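Local coordinates for CBS domain-containing protein (Listeria monocytogenes, PDB 6XNU), which binds the second messenger c-di-AMP, probably through its CBS domains, and controls (p)ppGpp and c-di-AMP homeostasis, at the interface of chains A and B. Residues are numbered along the deposited sequence; one frame, centred on the assembly and turned at random. Chains: chain A/B, CBS domain-containing protein.

The interface of chains A and B. Residues chain A 47, 50-51, 54, 91, 94; chain B 50, 80, 89, 91, 94.
Two copies of the same phenylalanine, A:Phe91 and B:Phe91, meet face to face at the centre of this two-fold patch of the interface between the two chains of the assembly, each at the start of the 3-10 helix 91-95. The rings lie almost parallel, 8° apart, with centroids 4.3 Å from each other, so they stack with an offset. Followed outward, A:Phe91 starts with CG anti to its carbonyl carbon (chi1 -60°), which sends the ring across to the partner. Its CB rests over the CG and CD2 side of the opposite ring, and CG faces CG. Between the rings the closest approach is CD1 to B:Phe91 CD1, 3.3 Å; CE1 lies over the partner's CD1 and CE1, while CD2 returns over its CB. At the tip, CZ meets the methyl CD1 of B:Leu94 at 3.4 Å, tip to tip, and CE2 shares that methyl. The twin contact, A:Leu94 CD1 against B:Phe91 CZ, measures 3.5 Å. A flat aromatic suits the axis because it can stack on its own copy, and a branched leucine caps the ring end. B:Phe91 is sandwiched between A:Phe91 and the methyl CG2 of B:Ile89, which limits its tilt. Farther out, A:Glu47, CG anti to the backbone N and bent at chi2, is long enough to bring OE2 tip to tip against B:Ile89 CG1 (3.7 Å). A:Thr54 crosses B:Thr80 obliquely: OG1 sits against the methyl CG2 at 3.2 Å, tolerable because this hydroxyl is already bonded to A:Leu50 O (2.7 Å), from above the carbonyl plane; CG2 packs beside CB. This largely apolar patch joins the two chains around their symmetry axis and likely supports the paired CBS arrangement.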
loop_
_atom_site.group_PDB
_atom_site.type_symbol
_atom_site.label_atom_id
_atom_site.label_comp_id
_atom_site.label_asym_id
_atom_site.label_seq_id
_atom_site.Cartn_x
_atom_site.Cartn_y
_atom_site.Cartn_z
ATOM N N GLU A 47 -17.301 -4.035 8.244
ATOM C CA GLU A 47 -17.490 -5.042 7.206
ATOM C C GLU A 47 -17.662 -4.382 5.843
ATOM O O GLU A 47 -17.049 -4.808 4.856
ATOM C CB GLU A 47 -18.684 -5.942 7.546
ATOM C CG GLU A 47 -19.139 -6.831 6.386
ATOM C CD GLU A 47 -19.271 -8.300 6.760
ATOM O OE1 GLU A 47 -19.472 -8.599 7.957
ATOM O OE2 GLU A 47 -19.177 -9.158 5.850
ATOM N N LEU A 50 -14.270 -3.074 4.698
ATOM C CA LEU A 50 -13.386 -4.132 4.223
ATOM C C LEU A 50 -13.719 -4.513 2.787
ATOM O O LEU A 50 -12.821 -4.771 1.971
ATOM C CB LEU A 50 -13.501 -5.345 5.153
ATOM C CG LEU A 50 -12.244 -6.090 5.584
ATOM C CD1 LEU A 50 -11.109 -5.157 6.018
ATOM C CD2 LEU A 50 -12.622 -7.052 6.714
ATOM N N LEU A 51 -15.009 -4.545 2.459
ATOM C CA LEU A 51 -15.425 -4.840 1.094
ATOM C C LEU A 51 -14.925 -3.772 0.131
ATOM O O LEU A 51 -14.340 -4.088 -0.910
ATOM C CB LEU A 51 -16.945 -4.956 1.035
ATOM C CG LEU A 51 -17.614 -5.075 -0.330
ATOM C CD1 LEU A 51 -17.256 -6.402 -0.977
ATOM C CD2 LEU A 51 -19.124 -4.936 -0.165
ATOM N N THR A 54 -11.208 -4.039 -0.356
ATOM C CA THR A 54 -10.774 -5.218 -1.097
ATOM C C THR A 54 -10.957 -5.040 -2.600
ATOM O O THR A 54 -10.113 -5.477 -3.387
ATOM C CB THR A 54 -11.534 -6.438 -0.597
ATOM O OG1 THR A 54 -11.244 -6.623 0.794
ATOM C CG2 THR A 54 -11.117 -7.691 -1.372
ATOM N N PHE A 91 -14.074 -11.596 13.779
ATOM C CA PHE A 91 -14.724 -11.073 12.581
ATOM C C PHE A 91 -16.193 -10.733 12.808
ATOM O O PHE A 91 -16.744 -9.901 12.079
ATOM C CB PHE A 91 -14.600 -12.076 11.433
ATOM C CG PHE A 91 -13.179 -12.389 11.045
ATOM C CD1 PHE A 91 -12.393 -11.434 10.421
ATOM C CD2 PHE A 91 -12.631 -13.635 11.307
ATOM C CE1 PHE A 91 -11.090 -11.718 10.059
ATOM C CE2 PHE A 91 -11.328 -13.926 10.953
ATOM C CZ PHE A 91 -10.555 -12.968 10.332
ATOM N N LEU A 94 -17.088 -6.951 13.198
ATOM C CA LEU A 94 -16.987 -5.980 12.108
ATOM C C LEU A 94 -18.330 -5.321 11.841
ATOM O O LEU A 94 -18.396 -4.132 11.505
ATOM C CB LEU A 94 -16.475 -6.660 10.840
ATOM C CG LEU A 94 -15.076 -7.243 10.947
ATOM C CD1 LEU A 94 -14.804 -8.171 9.783
ATOM C CD2 LEU A 94 -14.068 -6.109 10.977
ATOM N N LEU B 50 -3.140 -13.130 7.772
ATOM C CA LEU B 50 -3.816 -11.893 8.169
ATOM C C LEU B 50 -3.268 -11.362 9.486
ATOM O O LEU B 50 -3.119 -10.146 9.664
ATOM C CB LEU B 50 -5.323 -12.130 8.282
ATOM C CG LEU B 50 -6.190 -11.903 7.047
ATOM C CD1 LEU B 50 -7.665 -11.966 7.446
ATOM C CD2 LEU B 50 -5.882 -10.567 6.357
ATOM N N THR B 80 -8.755 -11.331 1.253
ATOM C CA THR B 80 -10.181 -11.082 1.399
ATOM C C THR B 80 -10.927 -11.311 0.094
ATOM O O THR B 80 -12.062 -11.798 0.110
ATOM C CB THR B 80 -10.398 -9.665 1.925
ATOM O OG1 THR B 80 -9.652 -9.512 3.142
ATOM C CG2 THR B 80 -11.875 -9.426 2.214
ATOM N N ILE B 89 -18.859 -12.089 3.168
ATOM C CA ILE B 89 -17.424 -12.344 3.293
ATOM C C ILE B 89 -17.271 -13.579 4.171
ATOM O O ILE B 89 -17.584 -13.543 5.363
ATOM C CB ILE B 89 -16.668 -11.155 3.897
ATOM C CG1 ILE B 89 -16.879 -9.879 3.080
ATOM C CG2 ILE B 89 -15.187 -11.483 3.981
ATOM C CD1 ILE B 89 -15.949 -8.743 3.481
ATOM N N PHE B 91 -15.518 -15.578 6.214
ATOM C CA PHE B 91 -14.312 -15.601 7.041
ATOM C C PHE B 91 -13.954 -17.009 7.496
ATOM O O PHE B 91 -12.778 -17.302 7.734
ATOM C CB PHE B 91 -14.484 -14.683 8.255
ATOM C CG PHE B 91 -14.587 -13.227 7.902
ATOM C CD1 PHE B 91 -13.469 -12.526 7.478
ATOM C CD2 PHE B 91 -15.796 -12.559 7.999
ATOM C CE1 PHE B 91 -13.550 -11.182 7.150
ATOM C CE2 PHE B 91 -15.890 -11.213 7.673
ATOM C CZ PHE B 91 -14.763 -10.525 7.250
ATOM N N LEU B 94 -10.935 -18.803 5.878
ATOM C CA LEU B 94 -9.536 -18.404 6.032
ATOM C C LEU B 94 -8.681 -19.563 6.515
ATOM O O LEU B 94 -7.512 -19.681 6.136
ATOM C CB LEU B 94 -9.418 -17.241 7.005
ATOM C CG LEU B 94 -10.047 -15.960 6.490
ATOM C CD1 LEU B 94 -10.177 -14.963 7.620
ATOM C CD2 LEU B 94 -9.211 -15.407 5.350
#